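Local atomic coordinates of trypsin-resistant surface T6 protein (Streptococcus pyogenes serotype M6, PDB entry 4P0D), a protein that probably builds the shaft of the cell-surface pilus as its backbone subunit, a three-domain pilin attached to the streptococcal cell wall. Residues L99-T104 with S285-K290; R107-I112 with A143-P148; T166-V171 with G430-I435; D196-G201 with Y261-N266; T231-A236 with Y249-S254. The protein carries 1 engineered substitution. All coordinates share one frame; numbering follows the deposited sequence.

Contact 1: residues L99-T104 with S285-K290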
# COMPACT_ATOMS: atom_id res chain seq x y z
N LEU A 99 -19.17 15.55 18.83
CA LEU A 99 -18.36 14.94 17.78
C LEU A 99 -16.90 14.79 18.23
O LEU A 99 -16.27 15.76 18.73
CB LEU A 99 -18.42 15.73 16.47
CG LEU A 99 -19.82 15.90 15.85
CD1 LEU A 99 -19.73 16.77 14.60
CD2 LEU A 99 -20.47 14.56 15.52
N LEU A 100 -16.37 13.58 18.03
CA LEU A 100 -14.97 13.27 18.31
C LEU A 100 -14.24 13.11 16.97
O LEU A 100 -14.59 12.21 16.18
CB LEU A 100 -14.86 12.00 19.16
CG LEU A 100 -15.50 12.04 20.56
CD1 LEU A 100 -16.95 11.57 20.53
CD2 LEU A 100 -14.73 11.17 21.54
N THR A 101 -13.27 13.98 16.72
CA THR A 101 -12.61 14.08 15.40
C THR A 101 -11.10 14.08 15.58
O THR A 101 -10.60 14.26 16.68
CB THR A 101 -12.95 15.40 14.68
OG1 THR A 101 -12.67 16.50 15.54
CG2 THR A 101 -14.39 15.45 14.29
N GLY A 102 -10.39 13.82 14.48
CA GLY A 102 -8.94 13.92 14.43
C GLY A 102 -8.12 13.01 15.34
O GLY A 102 -7.00 13.36 15.67
N ALA A 103 -8.65 11.87 15.75
CA ALA A 103 -7.88 10.92 16.57
C ALA A 103 -6.58 10.60 15.84
O ALA A 103 -6.58 10.34 14.62
CB ALA A 103 -8.67 9.64 16.82
N THR A 104 -5.47 10.64 16.56
CA THR A 104 -4.16 10.48 15.91
C THR A 104 -3.83 9.04 15.52
O THR A 104 -2.89 8.81 14.76
CB THR A 104 -3.02 11.08 16.76
OG1 THR A 104 -3.15 10.67 18.12
CG2 THR A 104 -3.05 12.59 16.68
N SER A 285 -13.28 7.91 5.87
CA SER A 285 -13.60 9.13 6.61
C SER A 285 -13.43 8.96 8.12
O SER A 285 -13.91 8.01 8.69
CB SER A 285 -15.02 9.62 6.36
OG SER A 285 -15.25 10.79 7.16
N ASN A 286 -12.74 9.91 8.74
CA ASN A 286 -12.70 9.99 10.21
C ASN A 286 -13.60 11.10 10.77
O ASN A 286 -13.50 11.49 11.94
CB ASN A 286 -11.26 10.10 10.73
CG ASN A 286 -10.55 11.38 10.32
OD1 ASN A 286 -11.03 12.14 9.48
ND2 ASN A 286 -9.40 11.62 10.93
N ASN A 287 -14.50 11.60 9.92
CA ASN A 287 -15.51 12.58 10.31
C ASN A 287 -16.68 12.36 9.37
O ASN A 287 -16.95 13.20 8.51
CB ASN A 287 -14.93 13.99 10.21
CG ASN A 287 -15.77 15.03 10.93
OD1 ASN A 287 -16.79 14.73 11.56
ND2 ASN A 287 -15.34 16.26 10.83
N PRO A 288 -17.37 11.22 9.53
CA PRO A 288 -18.29 10.80 8.48
C PRO A 288 -19.57 11.66 8.35
O PRO A 288 -20.33 11.45 7.40
CB PRO A 288 -18.65 9.36 8.89
CG PRO A 288 -17.56 8.93 9.83
CD PRO A 288 -17.30 10.21 10.59
N THR A 289 -19.83 12.55 9.30
CA THR A 289 -20.99 13.43 9.20
C THR A 289 -20.63 14.76 8.52
O THR A 289 -21.43 15.67 8.48
CB THR A 289 -21.69 13.67 10.56
OG1 THR A 289 -20.83 14.42 11.45
CG2 THR A 289 -22.06 12.36 11.20
N LYS A 290 -19.43 14.85 7.98
CA LYS A 290 -18.96 16.04 7.29
C LYS A 290 -18.55 15.69 5.87
O LYS A 290 -17.91 14.67 5.65
CB LYS A 290 -17.75 16.62 8.03
CG LYS A 290 -17.12 17.85 7.37
CD LYS A 290 -15.91 18.31 8.18
CE LYS A 290 -15.13 19.42 7.49
NZ LYS A 290 -14.57 18.96 6.19
O HOH W 1 -14.08 10.68 14.32
O HOH W 2 -11.83 13.81 12.10
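L99 reaches T289 with the fork of its side chain: CD1 and CD2 both lie 4.1 Å from T289 OG1, the two side chains meeting at a slant. That hydroxyl has a weak bond from N67 of helix 56-68, whose residues A63 and N64 also touch T289. L100 points away from 285-290, its side chain packing on Y109 and I112, and takes part through its carbonyl instead. Water 1 links L100 O, 2.5 Å from the water, to N286 O. At T101 the methyl does the work. CG2 lies opposite the carbonyl carbon across the bond from CA to CB, and from there it covers a face of the N287 amide, 3.7 Å from CG and as far from OD1 and ND2. One step on, G102 has positive phi (62°) and the chain leaves strand 94-101. Its N-H points into water 2 at 2.8 Å, and this water donates in turn to N286 O, so two waters grip that one carbonyl while no direct hydrogen bond joins the segments. Residues 285-290 hold their own shape: S285 OG accepts from N287 N at 3.0 Å, an ST turn, and K290 N closes on N287 O. This is a water-bridged domain junction, with the end of an Ig-like-domain strand resting on an ST turn and type I beta turn of the Cna-B-like domain.

Contact 2: residues R107-I112 with A143-P148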
# COMPACT_ATOMS: atom_id res chain seq x y z
N ARG A 107 -8.63 6.39 14.12
CA ARG A 107 -9.95 5.87 14.36
C ARG A 107 -11.03 6.88 14.02
O ARG A 107 -10.80 8.09 13.94
CB ARG A 107 -10.12 5.32 15.79
CG ARG A 107 -10.24 6.33 16.91
CD ARG A 107 -10.34 5.58 18.25
NE ARG A 107 -9.31 4.56 18.35
CZ ARG A 107 -9.49 3.23 18.39
NH1 ARG A 107 -10.69 2.64 18.38
NH2 ARG A 107 -8.41 2.49 18.44
N THR A 108 -12.22 6.34 13.79
CA THR A 108 -13.39 7.14 13.43
C THR A 108 -14.52 6.80 14.39
O THR A 108 -14.71 5.63 14.74
CB THR A 108 -13.82 6.93 11.96
OG1 THR A 108 -14.96 7.74 11.67
CG2 THR A 108 -14.16 5.49 11.66
N TYR A 109 -15.24 7.84 14.83
CA TYR A 109 -16.20 7.76 15.92
C TYR A 109 -17.61 8.02 15.43
O TYR A 109 -17.81 8.79 14.50
CB TYR A 109 -15.89 8.86 16.96
CG TYR A 109 -14.80 8.54 17.94
CD1 TYR A 109 -15.09 7.95 19.16
CD2 TYR A 109 -13.46 8.87 17.69
CE1 TYR A 109 -14.09 7.67 20.09
CE2 TYR A 109 -12.46 8.58 18.61
CZ TYR A 109 -12.79 8.00 19.81
OH TYR A 109 -11.79 7.73 20.76
N ASN A 110 -18.59 7.37 16.06
CA ASN A 110 -19.98 7.74 15.88
C ASN A 110 -20.26 9.03 16.66
O ASN A 110 -19.54 9.33 17.64
CB ASN A 110 -20.94 6.66 16.39
CG ASN A 110 -20.82 5.33 15.64
OD1 ASN A 110 -20.29 5.23 14.53
ND2 ASN A 110 -21.35 4.30 16.26
N PRO A 111 -21.30 9.77 16.26
CA PRO A 111 -21.80 10.95 17.01
C PRO A 111 -22.40 10.56 18.36
O PRO A 111 -22.84 9.43 18.53
CB PRO A 111 -22.89 11.51 16.12
CG PRO A 111 -22.83 10.77 14.84
CD PRO A 111 -22.13 9.48 15.07
N ILE A 112 -22.43 11.48 19.32
CA ILE A 112 -23.02 11.22 20.63
C ILE A 112 -24.04 12.30 20.97
O ILE A 112 -23.80 13.48 20.73
CB ILE A 112 -21.97 11.13 21.75
CG1 ILE A 112 -20.90 10.09 21.41
CG2 ILE A 112 -22.65 10.74 23.07
CD1 ILE A 112 -19.72 10.10 22.37
N ALA A 143 -18.18 6.20 24.24
CA ALA A 143 -17.88 6.53 22.88
C ALA A 143 -17.71 5.23 22.12
O ALA A 143 -17.30 4.21 22.70
CB ALA A 143 -16.63 7.37 22.78
N LYS A 144 -18.05 5.29 20.83
CA LYS A 144 -17.95 4.16 19.93
C LYS A 144 -17.14 4.53 18.68
O LYS A 144 -17.46 5.47 17.96
CB LYS A 144 -19.33 3.65 19.54
CG LYS A 144 -19.28 2.42 18.62
CD LYS A 144 -20.62 1.73 18.51
CE LYS A 144 -20.70 0.88 17.25
NZ LYS A 144 -21.92 0.02 17.30
N SER A 145 -16.10 3.75 18.42
CA SER A 145 -15.21 4.02 17.32
C SER A 145 -14.78 2.71 16.65
O SER A 145 -14.92 1.62 17.23
CB SER A 145 -13.99 4.79 17.85
OG SER A 145 -13.26 3.98 18.77
N SER A 146 -14.25 2.83 15.43
CA SER A 146 -13.65 1.71 14.71
C SER A 146 -12.26 2.12 14.20
O SER A 146 -11.98 3.30 13.98
CB SER A 146 -14.58 1.27 13.56
OG SER A 146 -14.81 2.32 12.64
N LEU A 147 -11.38 1.14 14.04
CA LEU A 147 -10.01 1.40 13.62
C LEU A 147 -9.77 0.59 12.36
O LEU A 147 -9.59 -0.62 12.43
CB LEU A 147 -9.00 1.02 14.72
CG LEU A 147 -7.50 1.14 14.41
CD1 LEU A 147 -7.12 2.57 14.07
CD2 LEU A 147 -6.65 0.63 15.57
N PRO A 148 -9.80 1.24 11.19
CA PRO A 148 -9.49 0.50 9.98
C PRO A 148 -8.03 0.07 9.89
O PRO A 148 -7.18 0.55 10.66
CB PRO A 148 -9.82 1.51 8.88
CG PRO A 148 -10.84 2.42 9.50
CD PRO A 148 -10.33 2.58 10.89
O HOH W 3 -12.76 -0.05 18.22
O HOH W 4 -16.80 3.78 13.77
O HOH W 5 -19.31 7.60 19.92
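R107-I112 and A143-P148 run antiparallel, with T108 and S146 forming a hydrogen-bonded pair (T108 N to S146 O 3.1 Å, S146 N to T108 O 2.9 Å) and Y109 and S145 the non-hydrogen-bonded pair beside it. A further bond, N110 N to K144 O, extends this pairing of strands 108-116 and 139-155 in the Ig-like domain. On the Y109 side, S145 CB sits over the middle of the tyrosine ring, a CH-pi contact with CB 3.6 Å from the centroid, and A143 CB comes to the ring's edge at CE1. The ring's hydroxyl bonds E16 O. A143 CB also meets I112 CD1. On the other face T108 CG2 packs 3.4 Å from S146 OG, which bonds S182 N and a water that also reaches T108 O. N110 ND2 lies across the aliphatic chain of K144, nearest CD. The R107 chain bends at chi3 (48°), which sets NE; R107 CD passes 3.4 Å from S145 OG. D105 holds NE in a salt bridge, and L147 CB covers one face of the guanidinium. In the plane of that group, NH1 donates to S145 OG at 2.9 Å, with an angle of 162° at the hydrogen.

Contact 3: residues T166-V171 with G430-I435; sequences TSLGSV and GIFYSI
S434 N donates to G169 O at 2.8 Å, nearly straight at the hydrogen (171°), although the donor stands well above the carbonyl plane (41°). S434 OG approaches the same oxygen at 3.3 Å, at best a weak bond, and it also has a weak bond from S437 N. Water 6 ties the two serines together, 2.8 Å from S170 OG and 2.7 Å from S434 OG. Around this polar knot the backbones come close enough for two CA-H...O contacts, G169 CA to F432 O and Y433 CA to G169 O. Residues 166-171 can come so near because they contain a type II beta turn, S167 to S170, closed by S170 N on S167 O, with G169 at the third position (phi 86°) and no side chain between the backbones. Their partner, strand 431-434, is an outer strand of a four-stranded antiparallel sheet, hydrogen-bonded through Y433 to W426. Apolar contacts flank the turn. L168 CG meets F432 CD2 at 4.0 Å, the side chains crossing at about a right angle, while L168 O lies in the ring plane at the edge, near CE2. The F432 ring is stacked on Y410. Past the glycine, V171 CG2 touches the edge of the Y433 ring, 3.7 Å from both CD2 and CE2, and V171 N bonds S437 OG.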
# COMPACT_ATOMS: atom_id res chain seq x y z
N THR A 166 13.94 -10.96 -5.57
CA THR A 166 13.39 -11.38 -6.85
C THR A 166 14.41 -11.17 -7.97
O THR A 166 15.55 -10.72 -7.73
CB THR A 166 12.09 -10.58 -7.14
OG1 THR A 166 11.42 -11.15 -8.27
CG2 THR A 166 12.41 -9.15 -7.40
N SER A 167 14.01 -11.46 -9.20
CA SER A 167 14.91 -11.36 -10.33
C SER A 167 14.19 -10.76 -11.53
O SER A 167 12.95 -10.76 -11.59
CB SER A 167 15.48 -12.73 -10.65
OG SER A 167 14.45 -13.61 -11.09
N LEU A 168 14.96 -10.24 -12.48
CA LEU A 168 14.41 -9.70 -13.74
C LEU A 168 13.49 -10.71 -14.42
O LEU A 168 13.85 -11.88 -14.58
CB LEU A 168 15.54 -9.31 -14.70
CG LEU A 168 15.12 -8.87 -16.10
CD1 LEU A 168 14.38 -7.54 -16.03
CD2 LEU A 168 16.35 -8.74 -16.98
N GLY A 169 12.30 -10.27 -14.78
CA GLY A 169 11.32 -11.12 -15.46
C GLY A 169 10.45 -11.95 -14.53
O GLY A 169 9.61 -12.68 -15.01
N SER A 170 10.60 -11.81 -13.21
CA SER A 170 9.75 -12.54 -12.27
C SER A 170 8.38 -11.88 -12.07
O SER A 170 8.29 -10.66 -11.94
CB SER A 170 10.45 -12.65 -10.91
OG SER A 170 11.66 -13.38 -11.01
N VAL A 171 7.32 -12.67 -12.02
CA VAL A 171 5.99 -12.15 -11.73
C VAL A 171 5.74 -12.26 -10.23
O VAL A 171 5.85 -13.33 -9.61
CB VAL A 171 4.89 -12.88 -12.53
CG1 VAL A 171 3.50 -12.59 -11.98
CG2 VAL A 171 4.96 -12.49 -14.00
N GLY A 430 5.68 -6.71 -25.50
CA GLY A 430 6.85 -5.92 -25.12
C GLY A 430 7.53 -6.26 -23.79
O GLY A 430 8.66 -5.84 -23.56
N ILE A 431 6.86 -7.02 -22.92
CA ILE A 431 7.36 -7.24 -21.56
C ILE A 431 8.14 -8.55 -21.47
O ILE A 431 7.70 -9.58 -21.99
CB ILE A 431 6.19 -7.25 -20.54
CG1 ILE A 431 5.42 -5.93 -20.61
CG2 ILE A 431 6.69 -7.50 -19.13
CD1 ILE A 431 4.31 -5.80 -19.60
N PHE A 432 9.30 -8.51 -20.80
CA PHE A 432 10.11 -9.70 -20.55
C PHE A 432 9.64 -10.49 -19.32
O PHE A 432 9.47 -9.94 -18.22
CB PHE A 432 11.59 -9.36 -20.37
CG PHE A 432 12.45 -10.56 -20.07
CD1 PHE A 432 12.78 -11.46 -21.08
CD2 PHE A 432 12.91 -10.81 -18.79
CE1 PHE A 432 13.55 -12.57 -20.81
CE2 PHE A 432 13.69 -11.93 -18.51
CZ PHE A 432 14.00 -12.81 -19.52
N TYR A 433 9.49 -11.80 -19.52
CA TYR A 433 9.17 -12.74 -18.45
C TYR A 433 10.23 -13.79 -18.41
O TYR A 433 10.65 -14.30 -19.45
CB TYR A 433 7.85 -13.45 -18.73
CG TYR A 433 6.67 -12.53 -18.72
CD1 TYR A 433 6.38 -11.75 -19.82
CD2 TYR A 433 5.87 -12.43 -17.60
CE1 TYR A 433 5.31 -10.88 -19.82
CE2 TYR A 433 4.78 -11.58 -17.58
CZ TYR A 433 4.51 -10.80 -18.69
OH TYR A 433 3.44 -9.95 -18.67
N SER A 434 10.59 -14.20 -17.21
CA SER A 434 11.54 -15.28 -17.02
C SER A 434 10.87 -16.61 -17.39
O SER A 434 9.65 -16.69 -17.53
CB SER A 434 11.98 -15.33 -15.57
OG SER A 434 10.90 -15.71 -14.73
N ILE A 435 11.68 -17.64 -17.54
CA ILE A 435 11.21 -18.98 -17.83
C ILE A 435 10.18 -19.42 -16.79
O ILE A 435 9.12 -19.98 -17.14
CB ILE A 435 12.38 -19.99 -17.85
CG1 ILE A 435 13.36 -19.68 -19.00
CG2 ILE A 435 11.89 -21.42 -17.91
CD1 ILE A 435 12.83 -19.91 -20.40
O HOH W 6 11.65 -15.98 -12.10

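Contact 4: residues D196-G201 with Y261-N266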
# COMPACT_ATOMS: atom_id res chain seq x y z
N ASP A 196 -2.92 1.67 -4.98
CA ASP A 196 -1.51 1.27 -4.94
C ASP A 196 -0.82 1.85 -6.15
O ASP A 196 -1.46 2.13 -7.18
CB ASP A 196 -1.37 -0.25 -4.89
CG ASP A 196 -0.02 -0.72 -4.31
OD1 ASP A 196 0.89 0.09 -4.11
OD2 ASP A 196 0.13 -1.93 -4.11
N ASN A 197 0.48 2.10 -6.00
CA ASN A 197 1.33 2.44 -7.13
C ASN A 197 2.67 1.74 -6.95
O ASN A 197 3.29 1.80 -5.89
CB ASN A 197 1.52 3.95 -7.26
CG ASN A 197 1.99 4.38 -8.67
OD1 ASN A 197 1.42 3.98 -9.68
ND2 ASN A 197 3.02 5.21 -8.72
N MET A 198 3.08 1.04 -7.98
CA MET A 198 4.31 0.26 -7.95
C MET A 198 5.48 1.17 -8.28
O MET A 198 5.35 2.04 -9.14
CB MET A 198 4.23 -0.85 -8.99
CG MET A 198 3.14 -1.88 -8.78
SD MET A 198 3.67 -3.10 -7.58
CE MET A 198 2.08 -3.84 -7.23
N SER A 199 6.62 0.96 -7.64
CA SER A 199 7.85 1.67 -8.02
C SER A 199 8.22 1.27 -9.45
O SER A 199 7.69 0.28 -9.99
CB SER A 199 8.99 1.34 -7.07
OG SER A 199 9.19 -0.06 -7.01
N GLU A 200 9.11 2.04 -10.07
CA GLU A 200 9.25 1.96 -11.52
C GLU A 200 9.85 0.65 -12.02
O GLU A 200 9.64 0.31 -13.17
CB GLU A 200 10.00 3.18 -12.11
CG GLU A 200 11.46 3.30 -11.73
CD GLU A 200 12.23 4.26 -12.64
OE1 GLU A 200 13.44 4.41 -12.41
OE2 GLU A 200 11.65 4.84 -13.59
N GLY A 201 10.56 -0.08 -11.17
CA GLY A 201 11.16 -1.36 -11.54
C GLY A 201 10.20 -2.55 -11.57
O GLY A 201 10.62 -3.69 -11.80
N TYR A 261 -3.40 -8.68 -7.16
CA TYR A 261 -2.86 -8.18 -8.42
C TYR A 261 -1.40 -8.58 -8.59
O TYR A 261 -0.75 -9.01 -7.65
CB TYR A 261 -3.03 -6.67 -8.54
CG TYR A 261 -2.67 -5.89 -7.30
CD1 TYR A 261 -3.58 -5.74 -6.26
CD2 TYR A 261 -1.42 -5.30 -7.17
CE1 TYR A 261 -3.25 -5.01 -5.11
CE2 TYR A 261 -1.08 -4.58 -6.04
CZ TYR A 261 -1.99 -4.43 -5.02
OH TYR A 261 -1.63 -3.69 -3.91
N LYS A 262 -0.91 -8.44 -9.81
CA LYS A 262 0.43 -8.88 -10.12
C LYS A 262 1.24 -7.78 -10.74
O LYS A 262 0.68 -6.89 -11.36
CB LYS A 262 0.36 -10.02 -11.12
CG LYS A 262 -0.18 -11.31 -10.54
CD LYS A 262 -0.25 -12.30 -11.68
CE LYS A 262 -0.71 -13.66 -11.26
NZ LYS A 262 -0.72 -14.48 -12.52
N ALA A 263 2.55 -7.87 -10.61
CA ALA A 263 3.46 -7.05 -11.35
C ALA A 263 4.69 -7.87 -11.75
O ALA A 263 5.00 -8.88 -11.13
CB ALA A 263 3.84 -5.82 -10.57
N VAL A 264 5.38 -7.45 -12.81
CA VAL A 264 6.57 -8.17 -13.28
C VAL A 264 7.82 -7.29 -13.22
O VAL A 264 7.81 -6.14 -13.68
CB VAL A 264 6.38 -8.69 -14.71
CG1 VAL A 264 6.26 -7.52 -15.68
CG2 VAL A 264 7.55 -9.59 -15.11
N VAL A 265 8.90 -7.87 -12.71
CA VAL A 265 10.14 -7.14 -12.43
C VAL A 265 10.75 -6.81 -13.78
O VAL A 265 10.92 -7.70 -14.62
CB VAL A 265 11.11 -8.00 -11.57
CG1 VAL A 265 12.41 -7.25 -11.27
CG2 VAL A 265 10.45 -8.43 -10.28
N ASN A 266 11.00 -5.53 -14.02
CA ASN A 266 11.57 -5.06 -15.31
C ASN A 266 13.04 -4.63 -15.15
O ASN A 266 13.61 -4.73 -14.08
CB ASN A 266 10.71 -3.92 -15.90
CG ASN A 266 10.71 -2.65 -15.04
OD1 ASN A 266 11.76 -2.11 -14.68
ND2 ASN A 266 9.52 -2.17 -14.71
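D196 OD2 is gripped by two groups, the hydroxyl of Y261, which donates in a very short bond (OH to OD2 2.5 Å), and K152 NZ; OD1 accepts from K279 N, so both carboxylate oxygens are held. The carboxylate and the ring stand nearly perpendicular, their planes 80° apart. K152, D196 and N278 gather here in a grouping that resembles the surroundings of the intramolecular isopeptide bonds of related pilin domains. Two residues on, M198 bends at chi2 (-81°), bringing SD to 4.0 Å from A263 CB. Its CE comes in the ring plane to the edge of Y261, 3.5 Å from CE2. At the far end N266 bonds 196-201 through side chain and backbone alike. Its ND2 gives E200 O a 2.9 Å bond lying in the amide plane, with T203 OG1 as a further partner of ND2 and K268 N as donor to OD1. The backbone N of N266 donates to G201 O at 2.9 Å from above the carbonyl plane, and V265 CA-H touches the same oxygen. The two segments converge, from 10.2 Å between D196 CA and Y261 CA to 5.3 Å between G201 CA and N266 CA. Strand 192-197, between 242-247 and 276-285, faces strand 258-265, which lies between 171-179 and 202-213, across a buried core where the Y261 ring meets F243 edge-to-face.

Contact 5: residues T231-A236 with Y249-S254; sequences TKIGIA and YDSLES
A helix-like turn of the Cna-B-like domain, Y249 to L252, rests on I233 of strand 231-238. From the turn, S251 and L252 make the contact. L252 CD2 lies 4.0 Å from I233 CB, and the same methyl comes within 4.1 Å of I233 O, so it touches both the side chain and the backbone of the isoleucine. S251 has two conformers; in one its OG lies 3.2 Å from I233 CA, a contact that is therefore doubtful. In that conformer OG bonds I248 O. S251 CB also reaches T231 CG2, though loosely at 4.2 Å. The backbones come nearest here, with 5.5 Å between I233 CA and S251 CA. No hydrogen bond crosses between the two segments; the turn is held from within by L252 N to Y249 O at 3.1 Å, followed by a weak bond from E253 N to D250 O. W213 of strand 202-213 serves both partners, touching I233 and bonding L252 O through NE1, while V226 and V228 of strand 225-228 also touch the isoleucine. The contact thus sets a short helical turn, in the loop between strands 242-247 and 258-265, against a strand with antiparallel neighbours. I233 and G234 both bond V226, and with I233 psi at -8° this is consistent with a classic-type beta bulge at I233 and G234.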
# COMPACT_ATOMS: atom_id res chain seq x y z
N THR A 231 -24.44 -7.34 -8.32
CA THR A 231 -24.30 -6.13 -7.53
C THR A 231 -22.97 -5.49 -7.87
O THR A 231 -21.94 -6.15 -7.91
CB THR A 231 -24.31 -6.46 -6.03
OG1 THR A 231 -25.56 -7.05 -5.70
CG2 THR A 231 -24.10 -5.21 -5.18
N LYS A 232 -23.00 -4.19 -8.09
CA LYS A 232 -21.77 -3.43 -8.24
C LYS A 232 -21.25 -3.02 -6.85
O LYS A 232 -21.88 -2.21 -6.16
CB LYS A 232 -22.04 -2.19 -9.09
CG LYS A 232 -20.79 -1.43 -9.46
CD LYS A 232 -21.10 0.02 -9.79
CE LYS A 232 -21.37 0.21 -11.26
NZ LYS A 232 -21.53 1.67 -11.55
N ILE A 233 -20.11 -3.56 -6.44
CA ILE A 233 -19.58 -3.23 -5.11
C ILE A 233 -18.49 -2.17 -5.17
O ILE A 233 -18.02 -1.70 -4.13
CB ILE A 233 -19.05 -4.47 -4.35
CG1 ILE A 233 -17.86 -5.11 -5.08
CG2 ILE A 233 -20.17 -5.47 -4.14
CD1 ILE A 233 -17.11 -6.13 -4.24
N GLY A 234 -18.06 -1.81 -6.36
CA GLY A 234 -17.05 -0.80 -6.51
C GLY A 234 -16.70 -0.58 -7.97
O GLY A 234 -17.31 -1.16 -8.87
N ILE A 235 -15.71 0.28 -8.19
CA ILE A 235 -15.22 0.60 -9.53
C ILE A 235 -13.71 0.81 -9.42
O ILE A 235 -13.23 1.49 -8.50
CB ILE A 235 -15.84 1.88 -10.10
CG1 ILE A 235 -17.37 1.83 -10.06
CG2 ILE A 235 -15.41 2.11 -11.54
CD1 ILE A 235 -18.00 3.08 -10.61
N ALA A 236 -12.99 0.21 -10.37
CA ALA A 236 -11.56 0.25 -10.43
C ALA A 236 -11.11 0.99 -11.67
O ALA A 236 -11.79 0.93 -12.72
CB ALA A 236 -11.03 -1.17 -10.47
N TYR A 249 -19.76 1.56 0.11
CA TYR A 249 -19.83 1.07 1.51
C TYR A 249 -21.03 0.20 1.81
O TYR A 249 -20.90 -0.92 2.34
CB TYR A 249 -19.80 2.23 2.51
CG TYR A 249 -19.83 1.79 3.96
CD1 TYR A 249 -18.66 1.41 4.61
CD2 TYR A 249 -21.03 1.77 4.68
CE1 TYR A 249 -18.68 1.01 5.92
CE2 TYR A 249 -21.06 1.37 6.01
CZ TYR A 249 -19.88 0.99 6.62
OH TYR A 249 -19.86 0.62 7.94
N ASP A 250 -22.21 0.71 1.47
CA ASP A 250 -23.46 0.02 1.78
C ASP A 250 -23.52 -1.37 1.11
O ASP A 250 -24.00 -2.32 1.74
CB ASP A 250 -24.67 0.89 1.43
CG ASP A 250 -24.81 2.10 2.35
OD1 ASP A 250 -24.31 2.06 3.49
OD2 ASP A 250 -25.43 3.10 1.95
N SER A 251 -23.00 -1.48 -0.12
CA SER A 251 -23.03 -2.75 -0.86
C SER A 251 -22.14 -3.86 -0.28
O SER A 251 -22.26 -5.02 -0.65
CB SER A 251 -22.61 -2.52 -2.32
OG SER A 251 -21.20 -2.43 -2.44
N LEU A 252 -21.22 -3.49 0.61
CA LEU A 252 -20.28 -4.45 1.20
C LEU A 252 -20.87 -5.30 2.31
O LEU A 252 -20.32 -6.36 2.66
CB LEU A 252 -19.01 -3.76 1.68
CG LEU A 252 -18.20 -2.99 0.63
CD1 LEU A 252 -16.91 -2.45 1.24
CD2 LEU A 252 -17.89 -3.84 -0.59
N GLU A 253 -22.01 -4.88 2.88
CA GLU A 253 -22.66 -5.63 3.96
C GLU A 253 -21.68 -5.90 5.11
O GLU A 253 -21.65 -7.00 5.65
CB GLU A 253 -23.25 -6.96 3.44
CG GLU A 253 -24.33 -6.81 2.39
CD GLU A 253 -24.64 -8.08 1.63
OE1 GLU A 253 -24.29 -9.21 2.07
OE2 GLU A 253 -25.24 -7.95 0.56
N SER A 254 -20.83 -4.92 5.42
CA SER A 254 -19.82 -5.03 6.48
C SER A 254 -18.83 -6.21 6.33
O SER A 254 -18.26 -6.67 7.31
CB SER A 254 -20.50 -5.09 7.85
OG SER A 254 -21.51 -4.10 7.97

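Overall arrangement
The contacts fall into two touching pairs and a fifth that stands by itself. Contacts 1 and 2, with centres 8 Å apart, meet where T108 OG1 bonds S285 O and L100 CD1 touches I112 CD1; contact 2 lies within the chain loop that contact 1 closes. At the other end, contacts 3 and 4 have centres 11 Å apart and probably share backbone bonds, G169 N to V265 O and S170 O to V265 N. Contacts 1 and 3 are 45 Å apart, centre to centre, on opposite sides of the chain's centre. Contact 5 touches none of the others; contact 2 comes closest, with centres 21 Å and nearest atoms about 7 Å apart. The calcium ion is about 11 Å from the side chain of L100.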